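Chorismate synthase (Campylobacter jejuni, PDB 1SQ1) probably catalyses the last step of the shikimate pathway, eliminating phosphate from 5-enolpyruvylshikimate-3-phosphate with the help of reduced FMN to give chorismate. Local coordinates at residues Met1-Phe4 with Phe10-Phe13; Asp227-His232 with Leu340-Leu345. All blocks are in the same frame, centred on the assembly; numbering follows the deposited sequence.

Interaction 1 (Met1-Phe4 with Phe10-Phe13); sequences MNTF and FTSF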
loop_
_atom_site.group_PDB
_atom_site.type_symbol
_atom_site.label_atom_id
_atom_site.label_comp_id
_atom_site.label_asym_id
_atom_site.label_seq_id
_atom_site.Cartn_x
_atom_site.Cartn_y
_atom_site.Cartn_z
HETATM N N MSE A 1 8.748 -8.308 3.221
HETATM C CA MSE A 1 8.241 -7.018 3.769
HETATM C C MSE A 1 8.461 -7.034 5.246
HETATM O O MSE A 1 8.119 -7.999 5.918
HETATM C CB MSE A 1 6.744 -6.841 3.534
HETATM C CG MSE A 1 6.359 -6.664 2.098
HETATM SE SE MSE A 1 6.768 -8.257 1.085
HETATM C CE MSE A 1 8.381 -7.608 0.162
ATOM N N ASN A 2 9.031 -5.964 5.762
ATOM C CA ASN A 2 9.258 -5.899 7.181
ATOM C C ASN A 2 8.434 -4.787 7.773
ATOM O O ASN A 2 8.693 -4.344 8.885
ATOM C CB ASN A 2 10.730 -5.673 7.470
ATOM C CG ASN A 2 11.529 -6.942 7.381
ATOM O OD1 ASN A 2 12.652 -7.006 7.870
ATOM N ND2 ASN A 2 10.959 -7.965 6.753
ATOM N N THR A 3 7.440 -4.333 7.019
ATOM C CA THR A 3 6.572 -3.265 7.484
ATOM C C THR A 3 5.169 -3.813 7.682
ATOM O O THR A 3 4.733 -4.697 6.949
ATOM C CB THR A 3 6.529 -2.103 6.489
ATOM O OG1 THR A 3 7.847 -1.565 6.327
ATOM C CG2 THR A 3 5.603 -1.018 7.003
ATOM N N PHE A 4 4.461 -3.274 8.668
ATOM C CA PHE A 4 3.127 -3.746 8.976
ATOM C C PHE A 4 2.142 -2.635 9.344
ATOM O O PHE A 4 2.492 -1.681 10.039
ATOM C CB PHE A 4 3.239 -4.765 10.110
ATOM C CG PHE A 4 1.923 -5.271 10.622
ATOM C CD1 PHE A 4 1.500 -4.948 11.902
ATOM C CD2 PHE A 4 1.131 -6.108 9.844
ATOM C CE1 PHE A 4 0.306 -5.448 12.405
ATOM C CE2 PHE A 4 -0.068 -6.618 10.338
ATOM C CZ PHE A 4 -0.481 -6.289 11.623
ATOM N N PHE A 10 4.422 -0.562 11.172
ATOM C CA PHE A 10 5.488 -1.056 12.037
ATOM C C PHE A 10 6.549 -1.721 11.179
ATOM O O PHE A 10 6.223 -2.535 10.324
ATOM C CB PHE A 10 4.925 -2.065 13.032
ATOM C CG PHE A 10 5.971 -2.909 13.707
ATOM C CD1 PHE A 10 6.156 -4.246 13.332
ATOM C CD2 PHE A 10 6.759 -2.386 14.725
ATOM C CE1 PHE A 10 7.107 -5.053 13.965
ATOM C CE2 PHE A 10 7.713 -3.185 15.365
ATOM C CZ PHE A 10 7.885 -4.520 14.984
ATOM N N THR A 11 7.812 -1.383 11.404
ATOM C CA THR A 11 8.890 -1.975 10.624
ATOM C C THR A 11 10.054 -2.444 11.485
ATOM O O THR A 11 10.591 -1.679 12.292
ATOM C CB THR A 11 9.445 -0.981 9.584
ATOM O OG1 THR A 11 8.379 -0.531 8.746
ATOM C CG2 THR A 11 10.513 -1.643 8.716
ATOM N N SER A 12 10.454 -3.702 11.312
ATOM C CA SER A 12 11.579 -4.231 12.074
ATOM C C SER A 12 12.721 -4.605 11.151
ATOM O O SER A 12 12.532 -5.247 10.126
ATOM C CB SER A 12 11.159 -5.442 12.917
ATOM O OG SER A 12 10.540 -6.458 12.144
ATOM N N PHE A 13 13.917 -4.168 11.510
ATOM C CA PHE A 13 15.078 -4.471 10.710
ATOM C C PHE A 13 16.022 -5.297 11.553
ATOM O O PHE A 13 16.116 -5.128 12.773
ATOM C CB PHE A 13 15.746 -3.187 10.216
ATOM C CG PHE A 13 16.072 -2.217 11.301
ATOM C CD1 PHE A 13 17.366 -2.135 11.806
ATOM C CD2 PHE A 13 15.087 -1.387 11.824
ATOM C CE1 PHE A 13 17.675 -1.242 12.824
ATOM C CE2 PHE A 13 15.382 -0.492 12.840
ATOM C CZ PHE A 13 16.680 -0.416 13.344
#
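The N-terminal beta hairpin at the edge of an antiparallel sheet pairs Thr3 and Phe4 of strand 3-4 with Thr11 and Phe10 of strand 9-13. Thr3 and Thr11 form the non-hydrogen-bonded pair, with CA atoms 4.1 Å apart, and Phe4 and Phe10 the hydrogen-bonded one. Just outside the paired residues, Ser12 N donates to Asn2 O at 3.1 Å, its nitrogen in the carbonyl plane. The bond from Phe4 N to Phe10 O is weak, and its return partner, Phe10 N to Phe4 O, rests on an oxygen whose position is less sure.

The two threonines meet on one face of the sheet, where OG1 of Thr3 and OG1 of Thr11 are hydrogen-bonded at 2.7 Å; either could be the donor. Both place OG1 beside the backbone N (chi1 -60° and -56°), which brings the hydroxyls together across the strands. The methyl of each threonine sits beside the other's hydroxyl. On the other face, CB of Phe4 comes up to the edge of the Phe10 ring, near its plane and 4.3 Å from CB of Phe10. Both rings pack on helix 325-346, Phe4 against Met335 and Val339 and Phe10 against Leu338. Leu222 of a second subunit touches Asn2 and Ser12. The hairpin therefore has two chemically distinct faces: a hydroxyl pair bonded across the strands, and a phenylalanine face that ties the sheet edge to the helix behind it.

Interaction 2 (Asp227-His232 with Leu340-Leu345); sequences DSKLAH and LADCLL
Lys229 in helix 226-235 and Cys343 in helix 325-346 face each other with their CA atoms 9.2 Å apart, and Asp342 lies at much the same separation, so side chains rather than backbones bridge the gap. The CB atoms of all three point toward the opposite helix. Lys229 does most of the reaching. Its chain bends at chi3 (146°) and again at chi4 (-76°), and the second bend turns the ammonium group to Asp342, where NZ makes a salt bridge to OD1 at 3.0 Å. The two side chains cross at about a right angle, and NZ comes to OD1 from above the carboxylate, 59° out of its plane. Farther back along the lysine, CD rests 3.7 Å from SG of Cys343, an apolar touch between the methylene chain and the sulfur.

The lysine is not the main partner of this carboxylate. OD1 of Asp342 also accepts from the backbone N of Thr6, while OD2 takes the backbone N-H groups of Arg7 and Leu8, so both oxygens of the buried acid are satisfied and its rotation is fixed. Opposite charges packed this close within the protein would probably help keep both groups ionised.

Around the polar link the helices meet through hydrocarbon: Leu340 and Cys343 pack on Leu226, Leu230 on Val336, and Lys229 on Val339 and Leu346. Helix 128-143 lies against helix 325-346 through Ala341 and Leu344, whereas helix 226-235 also meets a second subunit, where Ser228 OG bonds to His232 O of that subunit and His232 O to that subunit's Ser228 OG.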
loop_
_atom_site.group_PDB
_atom_site.type_symbol
_atom_site.label_atom_id
_atom_site.label_comp_id
_atom_site.label_asym_id
_atom_site.label_seq_id
_atom_site.Cartn_x
_atom_site.Cartn_y
_atom_site.Cartn_z
ATOM N N ASP A 227 -11.231 -8.384 12.565
ATOM C CA ASP A 227 -10.894 -9.794 12.782
ATOM C C ASP A 227 -9.816 -10.226 11.776
ATOM O O ASP A 227 -8.852 -10.900 12.151
ATOM C CB ASP A 227 -12.143 -10.690 12.707
ATOM C CG ASP A 227 -13.046 -10.331 11.564
ATOM O OD1 ASP A 227 -14.147 -10.909 11.462
ATOM O OD2 ASP A 227 -12.655 -9.461 10.766
ATOM N N SER A 228 -9.963 -9.826 10.511
ATOM C CA SER A 228 -8.960 -10.149 9.488
ATOM C C SER A 228 -7.578 -9.721 9.975
ATOM O O SER A 228 -6.676 -10.541 10.103
ATOM C CB SER A 228 -9.239 -9.416 8.172
ATOM O OG SER A 228 -10.320 -9.987 7.459
ATOM N N LYS A 229 -7.418 -8.428 10.233
ATOM C CA LYS A 229 -6.149 -7.900 10.693
ATOM C C LYS A 229 -5.649 -8.673 11.884
ATOM O O LYS A 229 -4.474 -8.976 11.980
ATOM C CB LYS A 229 -6.294 -6.434 11.094
ATOM C CG LYS A 229 -6.483 -5.459 9.960
ATOM C CD LYS A 229 -6.886 -4.100 10.501
ATOM C CE LYS A 229 -6.313 -2.990 9.651
ATOM N NZ LYS A 229 -4.853 -2.804 9.922
ATOM N N LEU A 230 -6.539 -8.985 12.810
ATOM C CA LEU A 230 -6.118 -9.698 13.999
ATOM C C LEU A 230 -5.611 -11.075 13.649
ATOM O O LEU A 230 -4.575 -11.505 14.155
ATOM C CB LEU A 230 -7.272 -9.810 14.979
ATOM C CG LEU A 230 -7.597 -8.499 15.682
ATOM C CD1 LEU A 230 -8.952 -8.627 16.362
ATOM C CD2 LEU A 230 -6.488 -8.160 16.686
ATOM N N ALA A 231 -6.348 -11.756 12.778
ATOM C CA ALA A 231 -5.998 -13.100 12.344
ATOM C C ALA A 231 -4.659 -13.118 11.636
ATOM O O ALA A 231 -3.868 -14.051 11.792
ATOM C CB ALA A 231 -7.064 -13.624 11.419
ATOM N N HIS A 232 -4.421 -12.075 10.854
ATOM C CA HIS A 232 -3.204 -11.910 10.077
ATOM C C HIS A 232 -2.008 -11.670 11.000
ATOM O O HIS A 232 -0.959 -12.306 10.849
ATOM C CB HIS A 232 -3.411 -10.742 9.115
ATOM C CG HIS A 232 -2.264 -10.461 8.198
ATOM N ND1 HIS A 232 -1.000 -10.156 8.665
ATOM C CD2 HIS A 232 -2.213 -10.299 6.856
ATOM C CE1 HIS A 232 -0.229 -9.805 7.645
ATOM N NE2 HIS A 232 -0.945 -9.882 6.542
ATOM N N LEU A 340 -5.024 -2.721 16.770
ATOM C CA LEU A 340 -6.002 -1.789 17.348
ATOM C C LEU A 340 -5.583 -0.321 17.250
ATOM O O LEU A 340 -6.400 0.532 16.896
ATOM C CB LEU A 340 -6.297 -2.133 18.809
ATOM C CG LEU A 340 -7.238 -3.327 19.004
ATOM C CD1 LEU A 340 -7.420 -3.587 20.475
ATOM C CD2 LEU A 340 -8.572 -3.072 18.317
ATOM N N ALA A 341 -4.322 -0.027 17.551
ATOM C CA ALA A 341 -3.837 1.337 17.478
ATOM C C ALA A 341 -3.808 1.762 16.029
ATOM O O ALA A 341 -3.725 2.949 15.722
ATOM C CB ALA A 341 -2.464 1.427 18.068
ATOM N N ASP A 342 -3.857 0.783 15.128
ATOM C CA ASP A 342 -3.856 1.084 13.700
ATOM C C ASP A 342 -5.291 1.407 13.247
ATOM O O ASP A 342 -5.507 2.406 12.575
ATOM C CB ASP A 342 -3.256 -0.096 12.908
ATOM C CG ASP A 342 -3.133 0.182 11.403
ATOM O OD1 ASP A 342 -2.806 -0.775 10.665
ATOM O OD2 ASP A 342 -3.358 1.330 10.950
ATOM N N CYS A 343 -6.272 0.594 13.636
ATOM C CA CYS A 343 -7.658 0.864 13.240
ATOM C C CYS A 343 -8.139 2.162 13.859
ATOM O O CYS A 343 -8.999 2.855 13.303
ATOM C CB CYS A 343 -8.605 -0.236 13.712
ATOM S SG CYS A 343 -8.151 -1.906 13.247
ATOM N N LEU A 344 -7.584 2.472 15.026
ATOM C CA LEU A 344 -7.942 3.671 15.778
ATOM C C LEU A 344 -7.659 4.929 14.954
ATOM O O LEU A 344 -8.434 5.889 14.984
ATOM C CB LEU A 344 -7.156 3.683 17.100
ATOM C CG LEU A 344 -7.671 4.493 18.287
ATOM C CD1 LEU A 344 -6.897 4.122 19.536
ATOM C CD2 LEU A 344 -7.528 5.947 17.982
ATOM N N LEU A 345 -6.548 4.913 14.219
ATOM C CA LEU A 345 -6.171 6.036 13.373
ATOM C C LEU A 345 -6.942 5.967 12.044
ATOM O O LEU A 345 -7.411 6.979 11.530
ATOM C CB LEU A 345 -4.661 6.014 13.130
ATOM C CG LEU A 345 -3.829 6.145 14.414
ATOM C CD1 LEU A 345 -2.371 5.761 14.180
ATOM C CD2 LEU A 345 -3.926 7.566 14.912
#

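How the interactions relate
Helix 325-346 is common ground for the two sites, whose centres lie 16 Å apart. Residues 227-232 and 340-345 join it to helix 226-235, and the same helix backs the phenylalanine face of the hairpin in interaction 1. That hairpin closes early in the chain, well before either helix of interaction 2. The turn between its strands is anchored on the acid of interaction 2, so the two contacts are coupled through Asp342. The sites also touch directly, CE2 of Phe4 lying 4.0 Å from ND1 of His232. Both reach the second subunit, which places this junction of N-terminal sheet and helices beside an interface of the tetramer.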